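Local coordinates for MAGE domain-containing protein (Xenopus laevis, PDB 7DG2), which probably serves as the MAGE-family Nse3 subunit that, together with Nse1, shapes Nse4 within the Smc5/6 complex, at residues E67-T79 against R172-M184. Sequence-based numbering, arbitrary orientation.
Sequences EEIDTKSHIYILT and RWGQRAFKETSKM
Arg-176 lays its guanidinium against a methyl: CG2 of Ile-77 sits over one face, toward the rim, 3.3 Å from NH2. In the guanidinium plane, NH1 forms a salt bridge with OE2 of Glu-180, one helical turn on, at 2.8 Å. NH1 also donates to a water that accepts from the backbone N of Leu-78. NE bonds to the carbonyl of Gln-153, so several polar partners fix the rotation of the group. Glu-180 has its other oxygen on the hydroxyl of Tyr-155.

Only one direct hydrogen bond joins the two segments. Gln-175 NE2 donates to Asp-70 OD2 (3.2 Å, 158°), with the carboxylate and amide planes turned 76° apart. Asp-70 OD1 is taken by Ser-73 N in an Asx motif that shapes the turn. With an alanine at Gln-175, Asp-70 OD2 would probably lose this donor and Ile-69 O the amide beside it, while the CB contact with Ile-69 would stay.

The two segments belong to the two halves of the MAGE homology domain, whose winged-helix-like units each carry a small antiparallel sheet. Here the hairpin of strands 64-70 and 75-80 faces helix 175-180, and strand 75-79 and the helix run at 32°.

Lys-179 lies across the hairpin. Its chain bends at chi2, and CG meets CG2 of Ile-69 at 3.6 Å. CB rests on CD1 of Ile-77. NZ stops 4.2 Å from Glu-67 OE1, too far for a salt bridge, and a water links the two. Glu-67 OE2 accepts from Thr-79 OG1 through its anti lone pair and has a weak, long ion pair with Lys-63 of the Nse4 chain.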
ATOM      1  N   GLU B  67      19.364  -0.420  -0.288  1.00 15.02           N
ATOM      2  CA  GLU B  67      20.376  -0.028   0.687  1.00 16.90           C
ATOM      3  C   GLU B  67      20.621  -1.159   1.680  1.00 15.47           C
ATOM      4  O   GLU B  67      19.681  -1.784   2.170  1.00 16.03           O
ATOM      5  CB  GLU B  67      19.976   1.249   1.443  1.00 17.15           C
ATOM      6  CG  GLU B  67      19.774   2.486   0.538  1.00 19.77           C
ATOM      7  CD  GLU B  67      19.858   3.800   1.308  1.00 29.02           C
ATOM      8  OE1 GLU B  67      20.798   3.971   2.118  1.00 32.49           O
ATOM      9  OE2 GLU B  67      18.985   4.665   1.104  1.00 24.54           O
ATOM     10  N   GLU B  68      21.889  -1.407   1.992  1.00 15.95           N
ATOM     11  CA  GLU B  68      22.246  -2.405   2.994  1.00 17.86           C
ATOM     12  C   GLU B  68      22.240  -1.729   4.361  1.00 22.45           C
ATOM     13  O   GLU B  68      22.931  -0.724   4.556  1.00 23.50           O
ATOM     14  CB  GLU B  68      23.622  -2.997   2.674  1.00 21.61           C
ATOM     15  CG  GLU B  68      24.036  -4.165   3.540  1.00 26.08           C
ATOM     16  CD  GLU B  68      25.376  -4.749   3.116  1.00 30.24           C
ATOM     17  OE1 GLU B  68      26.382  -4.000   3.116  1.00 34.67           O
ATOM     18  OE2 GLU B  68      25.420  -5.950   2.773  1.00 28.54           O
ATOM     19  N   ILE B  69      21.457  -2.259   5.303  1.00 21.07           N
ATOM     20  CA  ILE B  69      21.391  -1.648   6.631  1.00 23.81           C
ATOM     21  C   ILE B  69      22.176  -2.423   7.679  1.00 25.41           C
ATOM     22  O   ILE B  69      22.387  -1.900   8.786  1.00 30.85           O
ATOM     23  CB  ILE B  69      19.939  -1.464   7.109  1.00 23.81           C
ATOM     24  CG1 ILE B  69      19.257  -2.816   7.297  1.00 22.75           C
ATOM     25  CG2 ILE B  69      19.178  -0.570   6.124  1.00 25.07           C
ATOM     26  CD1 ILE B  69      17.929  -2.717   7.994  1.00 25.31           C
ATOM     27  N   ASP B  70      22.594  -3.648   7.385  1.00 22.02           N
ATOM     28  CA  ASP B  70      23.509  -4.391   8.245  1.00 26.49           C
ATOM     29  C   ASP B  70      24.582  -5.000   7.360  1.00 31.15           C
ATOM     30  O   ASP B  70      24.275  -5.836   6.502  1.00 24.59           O
ATOM     31  CB  ASP B  70      22.771  -5.470   9.045  1.00 24.97           C
ATOM     32  CG  ASP B  70      23.682  -6.183  10.043  1.00 38.41           C
ATOM     33  OD1 ASP B  70      24.554  -6.961   9.609  1.00 38.68           O
ATOM     34  OD2 ASP B  70      23.541  -5.934  11.261  1.00 38.80           O
ATOM     35  N   THR B  71      25.835  -4.561   7.552  1.00 30.44           N
ATOM     36  CA  THR B  71      26.925  -5.033   6.700  1.00 35.93           C
ATOM     37  C   THR B  71      27.326  -6.467   7.025  1.00 35.41           C
ATOM     38  O   THR B  71      27.842  -7.174   6.153  1.00 43.79           O
ATOM     39  CB  THR B  71      28.153  -4.121   6.821  1.00 38.56           C
ATOM     40  OG1 THR B  71      29.192  -4.813   7.521  1.00 49.64           O
ATOM     41  CG2 THR B  71      27.831  -2.850   7.571  1.00 34.54           C
ATOM     42  N   LYS B  72      27.103  -6.917   8.259  1.00 36.00           N
ATOM     43  CA  LYS B  72      27.536  -8.255   8.648  1.00 40.58           C
ATOM     44  C   LYS B  72      26.571  -9.330   8.158  1.00 39.54           C
ATOM     45  O   LYS B  72      27.006 -10.387   7.686  1.00 45.64           O
ATOM     46  CB  LYS B  72      27.701  -8.331  10.169  1.00 42.83           C
ATOM     47  CG  LYS B  72      27.915  -9.741  10.704  1.00 50.65           C
ATOM     48  CD  LYS B  72      28.197  -9.747  12.203  1.00 53.32           C
ATOM     49  CE  LYS B  72      28.434 -11.165  12.712  1.00 51.92           C
ATOM     50  NZ  LYS B  72      28.899 -11.176  14.123  1.00 55.07           N
ATOM     51  N   SER B  73      25.265  -9.094   8.275  1.00 34.49           N
ATOM     52  CA  SER B  73      24.264 -10.051   7.819  1.00 34.92           C
ATOM     53  C   SER B  73      23.775  -9.767   6.404  1.00 32.97           C
ATOM     54  O   SER B  73      22.971 -10.549   5.875  1.00 33.98           O
ATOM     55  CB  SER B  73      23.068 -10.079   8.779  1.00 34.65           C
ATOM     56  OG  SER B  73      22.383  -8.829   8.832  1.00 34.22           O
ATOM     57  N   HIS B  74      24.235  -8.675   5.794  1.00 27.12           N
ATOM     58  CA  HIS B  74      23.838  -8.261   4.450  1.00 24.81           C
ATOM     59  C   HIS B  74      22.322  -8.313   4.290  1.00 21.90           C
ATOM     60  O   HIS B  74      21.776  -9.136   3.561  1.00 19.47           O
ATOM     61  CB  HIS B  74      24.514  -9.126   3.385  1.00 25.98           C
ATOM     62  CG  HIS B  74      25.999  -9.207   3.538  1.00 23.62           C
ATOM     63  ND1 HIS B  74      26.836  -8.155   3.237  1.00 28.79           N
ATOM     64  CD2 HIS B  74      26.795 -10.215   3.970  1.00 29.53           C
ATOM     65  CE1 HIS B  74      28.087  -8.514   3.476  1.00 30.06           C
ATOM     66  NE2 HIS B  74      28.087  -9.759   3.918  1.00 27.56           N
ATOM     67  N   ILE B  75      21.652  -7.417   5.003  1.00 20.54           N
ATOM     68  CA  ILE B  75      20.207  -7.270   4.885  1.00 17.62           C
ATOM     69  C   ILE B  75      19.903  -5.922   4.239  1.00 18.31           C
ATOM     70  O   ILE B  75      20.552  -4.903   4.528  1.00 17.10           O
ATOM     71  CB  ILE B  75      19.478  -7.442   6.236  1.00 25.01           C
ATOM     72  CG1 ILE B  75      19.871  -6.360   7.233  1.00 27.67           C
ATOM     73  CG2 ILE B  75      19.778  -8.832   6.818  1.00 29.37           C
ATOM     74  CD1 ILE B  75      18.967  -6.306   8.465  1.00 33.49           C
ATOM     75  N   TYR B  76      18.930  -5.929   3.336  1.00 14.85           N
ATOM     76  CA  TYR B  76      18.608  -4.782   2.496  1.00 15.17           C
ATOM     77  C   TYR B  76      17.255  -4.193   2.855  1.00 15.62           C
ATOM     78  O   TYR B  76      16.379  -4.882   3.374  1.00 15.39           O
ATOM     79  CB  TYR B  76      18.548  -5.168   1.023  1.00 14.35           C
ATOM     80  CG  TYR B  76      19.816  -5.765   0.451  1.00 15.27           C
ATOM     81  CD1 TYR B  76      21.045  -5.140   0.610  1.00 18.12           C
ATOM     82  CD2 TYR B  76      19.769  -6.949  -0.265  1.00 14.35           C
ATOM     83  CE1 TYR B  76      22.205  -5.699   0.067  1.00 18.25           C
ATOM     84  CE2 TYR B  76      20.911  -7.502  -0.823  1.00 15.38           C
ATOM     85  CZ  TYR B  76      22.119  -6.878  -0.655  1.00 15.98           C
ATOM     86  OH  TYR B  76      23.251  -7.454  -1.197  1.00 16.18           O
ATOM     87  N   ILE B  77      17.088  -2.909   2.534  1.00 13.99           N
ATOM     88  CA  ILE B  77      15.784  -2.254   2.517  1.00 12.78           C
ATOM     89  C   ILE B  77      15.676  -1.482   1.208  1.00 13.75           C
ATOM     90  O   ILE B  77      16.643  -1.344   0.458  1.00 14.08           O
ATOM     91  CB  ILE B  77      15.566  -1.310   3.719  1.00 14.04           C
ATOM     92  CG1 ILE B  77      16.530  -0.123   3.654  1.00 16.11           C
ATOM     93  CG2 ILE B  77      15.698  -2.053   5.047  1.00 16.36           C
ATOM     94  CD1 ILE B  77      16.198   0.962   4.682  1.00 17.93           C
ATOM     95  N   LEU B  78      14.477  -0.953   0.946  1.00 12.03           N
ATOM     96  CA  LEU B  78      14.240  -0.084  -0.199  1.00 12.94           C
ATOM     97  C   LEU B  78      13.925   1.313   0.321  1.00 13.95           C
ATOM     98  O   LEU B  78      13.029   1.469   1.150  1.00 15.70           O
ATOM     99  CB  LEU B  78      13.071  -0.607  -1.053  1.00 13.66           C
ATOM    100  CG  LEU B  78      13.247  -1.973  -1.713  1.00 14.20           C
ATOM    101  CD1 LEU B  78      11.941  -2.377  -2.397  1.00 15.23           C
ATOM    102  CD2 LEU B  78      14.398  -1.948  -2.715  1.00 17.57           C
ATOM    103  N   THR B  79      14.661   2.322  -0.151  1.00 13.23           N
ATOM    104  CA  THR B  79      14.392   3.713   0.212  1.00 15.07           C
ATOM    105  C   THR B  79      14.041   4.506  -1.042  1.00 15.62           C
ATOM    106  O   THR B  79      14.235   4.053  -2.174  1.00 15.05           O
ATOM    107  CB  THR B  79      15.589   4.370   0.923  1.00 16.72           C
ATOM    108  OG1 THR B  79      16.694   4.438   0.020  1.00 16.88           O
ATOM    109  CG2 THR B  79      15.985   3.570   2.165  1.00 18.83           C
ATOM    110  N   ARG B 172      16.804   2.946  21.195  1.00 20.45           N
ATOM    111  CA  ARG B 172      17.656   3.734  20.315  1.00 19.95           C
ATOM    112  C   ARG B 172      17.035   3.721  18.923  1.00 19.43           C
ATOM    113  O   ARG B 172      16.136   2.927  18.637  1.00 19.48           O
ATOM    114  CB  ARG B 172      19.086   3.170  20.254  1.00 26.84           C
ATOM    115  CG  ARG B 172      19.742   2.936  21.611  1.00 28.21           C
ATOM    116  CD  ARG B 172      21.187   2.470  21.441  1.00 29.99           C
ATOM    117  NE  ARG B 172      21.981   3.457  20.711  1.00 36.91           N
ATOM    118  CZ  ARG B 172      22.628   4.466  21.288  1.00 38.28           C
ATOM    119  NH1 ARG B 172      22.571   4.616  22.606  1.00 36.27           N
ATOM    120  NH2 ARG B 172      23.326   5.330  20.554  1.00 32.03           N
ATOM    121  N   TRP B 173      17.525   4.601  18.048  1.00 22.02           N
ATOM    122  CA  TRP B 173      17.172   4.490  16.635  1.00 20.73           C
ATOM    123  C   TRP B 173      17.666   3.165  16.069  1.00 22.63           C
ATOM    124  O   TRP B 173      18.787   2.728  16.361  1.00 22.72           O
ATOM    125  CB  TRP B 173      17.801   5.615  15.812  1.00 19.12           C
ATOM    126  CG  TRP B 173      17.209   6.975  15.956  1.00 18.65           C
ATOM    127  CD1 TRP B 173      16.508   7.472  17.011  1.00 17.85           C
ATOM    128  CD2 TRP B 173      17.302   8.031  14.993  1.00 18.25           C
ATOM    129  NE1 TRP B 173      16.150   8.785  16.762  1.00 16.80           N
ATOM    130  CE2 TRP B 173      16.624   9.146  15.526  1.00 19.62           C
ATOM    131  CE3 TRP B 173      17.888   8.136  13.724  1.00 19.72           C
ATOM    132  CZ2 TRP B 173      16.510  10.355  14.833  1.00 18.88           C
ATOM    133  CZ3 TRP B 173      17.774   9.344  13.034  1.00 20.96           C
ATOM    134  CH2 TRP B 173      17.094  10.437  13.596  1.00 17.18           C
ATOM    135  N   GLY B 174      16.829   2.539  15.217  1.00 21.24           N
ATOM    136  CA  GLY B 174      17.246   1.381  14.457  1.00 21.00           C
ATOM    137  C   GLY B 174      17.886   1.740  13.113  1.00 21.81           C
ATOM    138  O   GLY B 174      17.854   2.886  12.669  1.00 19.72           O
ATOM    139  N   GLN B 175      18.448   0.710  12.470  1.00 21.25           N
ATOM    140  CA  GLN B 175      19.159   0.895  11.211  1.00 25.12           C
ATOM    141  C   GLN B 175      18.257   1.476  10.127  1.00 22.79           C
ATOM    142  O   GLN B 175      18.717   2.262   9.287  1.00 22.82           O
ATOM    143  CB  GLN B 175      19.744  -0.446  10.757  1.00 28.06           C
ATOM    144  CG  GLN B 175      20.863  -1.008  11.661  1.00 35.88           C
ATOM    145  CD  GLN B 175      21.011  -2.530  11.546  1.00 34.27           C
ATOM    146  OE1 GLN B 175      20.030  -3.250  11.325  1.00 37.38           O
ATOM    147  NE2 GLN B 175      22.243  -3.023  11.700  1.00 36.63           N
ATOM    148  N   ARG B 176      16.975   1.108  10.118  1.00 20.07           N
ATOM    149  CA  ARG B 176      16.094   1.667   9.090  1.00 17.11           C
ATOM    150  C   ARG B 176      15.889   3.168   9.284  1.00 17.69           C
ATOM    151  O   ARG B 176      15.816   3.914   8.300  1.00 20.07           O
ATOM    152  CB  ARG B 176      14.755   0.930   9.070  1.00 16.55           C
ATOM    153  CG  ARG B 176      13.810   1.487   8.000  1.00 16.23           C
ATOM    154  CD  ARG B 176      12.460   0.788   7.997  1.00 15.75           C
ATOM    155  NE  ARG B 176      12.491  -0.573   7.478  1.00 16.28           N
ATOM    156  CZ  ARG B 176      12.455  -0.905   6.188  1.00 16.91           C
ATOM    157  NH1 ARG B 176      12.407   0.031   5.252  1.00 14.68           N
ATOM    158  NH2 ARG B 176      12.467  -2.188   5.842  1.00 16.66           N
ATOM    159  N   ALA B 177      15.804   3.639  10.539  1.00 17.77           N
ATOM    160  CA  ALA B 177      15.659   5.072  10.780  1.00 19.19           C
ATOM    161  C   ALA B 177      16.855   5.843  10.242  1.00 17.21           C
ATOM    162  O   ALA B 177      16.697   6.917   9.648  1.00 16.98           O
ATOM    163  CB  ALA B 177      15.483   5.351  12.276  1.00 18.96           C
ATOM    164  N   PHE B 178      18.065   5.320  10.440  1.00 18.01           N
ATOM    165  CA  PHE B 178      19.227   6.053   9.952  1.00 18.31           C
ATOM    166  C   PHE B 178      19.284   6.114   8.436  1.00 20.28           C
ATOM    167  O   PHE B 178      19.924   7.025   7.898  1.00 20.75           O
ATOM    168  CB  PHE B 178      20.519   5.438  10.491  1.00 17.97           C
ATOM    169  CG  PHE B 178      20.810   5.821  11.910  1.00 20.90           C
ATOM    170  CD1 PHE B 178      21.194   7.118  12.217  1.00 25.71           C
ATOM    171  CD2 PHE B 178      20.687   4.896  12.930  1.00 23.37           C
ATOM    172  CE1 PHE B 178      21.457   7.487  13.528  1.00 26.83           C
ATOM    173  CE2 PHE B 178      20.949   5.255  14.234  1.00 27.79           C
ATOM    174  CZ  PHE B 178      21.332   6.553  14.536  1.00 26.84           C
ATOM    175  N   LYS B 179      18.627   5.178   7.735  1.00 18.97           N
ATOM    176  CA  LYS B 179      18.610   5.200   6.275  1.00 19.79           C
ATOM    177  C   LYS B 179      17.419   5.957   5.703  1.00 19.78           C
ATOM    178  O   LYS B 179      17.538   6.556   4.628  1.00 24.09           O
ATOM    179  CB  LYS B 179      18.607   3.770   5.719  1.00 20.61           C
ATOM    180  CG  LYS B 179      19.845   2.977   6.056  1.00 25.07           C
ATOM    181  CD  LYS B 179      21.086   3.604   5.482  1.00 26.56           C
ATOM    182  CE  LYS B 179      22.325   2.794   5.849  1.00 30.34           C
ATOM    183  NZ  LYS B 179      23.553   3.381   5.234  1.00 35.43           N
ATOM    184  N   GLU B 180      16.280   5.968   6.391  1.00 17.04           N
ATOM    185  CA  GLU B 180      15.111   6.645   5.853  1.00 17.56           C
ATOM    186  C   GLU B 180      15.005   8.096   6.298  1.00 20.47           C
ATOM    187  O   GLU B 180      14.397   8.903   5.584  1.00 19.52           O
ATOM    188  CB  GLU B 180      13.833   5.894   6.237  1.00 18.81           C
ATOM    189  CG  GLU B 180      13.674   4.561   5.485  1.00 18.70           C
ATOM    190  CD  GLU B 180      12.317   3.915   5.683  1.00 18.45           C
ATOM    191  OE1 GLU B 180      11.458   4.482   6.401  1.00 17.50           O
ATOM    192  OE2 GLU B 180      12.101   2.836   5.097  1.00 21.19           O
ATOM    193  N   THR B 181      15.587   8.461   7.436  1.00 17.74           N
ATOM    194  CA  THR B 181      15.600   9.866   7.857  1.00 17.49           C
ATOM    195  C   THR B 181      17.011  10.181   8.355  1.00 19.39           C
ATOM    196  O   THR B 181      17.980   9.484   8.040  1.00 19.29           O
ATOM    197  CB  THR B 181      14.461  10.139   8.869  1.00 19.69           C
ATOM    198  OG1 THR B 181      14.303  11.554   9.061  1.00 18.84           O
ATOM    199  CG2 THR B 181      14.705   9.465  10.225  1.00 19.47           C
ATOM    200  N   SER B 182      17.159  11.274   9.098  1.00 17.78           N
ATOM    201  CA  SER B 182      18.466  11.673   9.591  1.00 20.04           C
ATOM    202  C   SER B 182      18.265  12.468  10.868  1.00 17.71           C
ATOM    203  O   SER B 182      17.175  12.960  11.150  1.00 16.33           O
ATOM    204  CB  SER B 182      19.228  12.519   8.567  1.00 18.57           C
ATOM    205  OG  SER B 182      18.693  13.837   8.494  1.00 20.41           O
ATOM    206  N   LYS B 183      19.343  12.615  11.635  1.00 19.67           N
ATOM    207  CA  LYS B 183      19.245  13.445  12.830  1.00 18.41           C
ATOM    208  C   LYS B 183      18.844  14.876  12.484  1.00 17.54           C
ATOM    209  O   LYS B 183      18.015  15.474  13.178  1.00 18.21           O
ATOM    210  CB  LYS B 183      20.568  13.426  13.594  1.00 19.64           C
ATOM    211  CG  LYS B 183      20.867  12.101  14.287  1.00 21.19           C
ATOM    212  CD  LYS B 183      22.215  12.183  14.987  1.00 20.50           C
ATOM    213  CE  LYS B 183      22.511  10.929  15.781  1.00 22.13           C
ATOM    214  NZ  LYS B 183      23.878  11.016  16.419  1.00 25.00           N
ATOM    215  N   MET B 184      19.407  15.440  11.405  1.00 19.80           N
ATOM    216  CA  MET B 184      19.086  16.826  11.065  1.00 17.82           C
ATOM    217  C   MET B 184      17.638  16.958  10.618  1.00 17.20           C
ATOM    218  O   MET B 184      16.959  17.925  10.977  1.00 15.91           O
ATOM    219  CB  MET B 184      20.040  17.349   9.988  1.00 18.41           C
ATOM    220  CG  MET B 184      19.885  18.835   9.694  1.00 21.17           C
ATOM    221  SD  MET B 184      20.232  19.849  11.150  1.00 24.75           S
ATOM    222  CE  MET B 184      22.029  19.798  11.177  1.00 28.71           C
TER
HETATM  223  O   HOH W   1      19.710   6.663   3.007  1.00 30.06           O
HETATM  224  O   HOH W   2      23.253   2.739   2.329  1.00 34.43           O
HETATM  225  O   HOH W   3      12.090  -0.787   2.594  1.00 14.34           O
HETATM  226  O   HOH W   4      10.994   2.489   2.665  1.00 15.13           O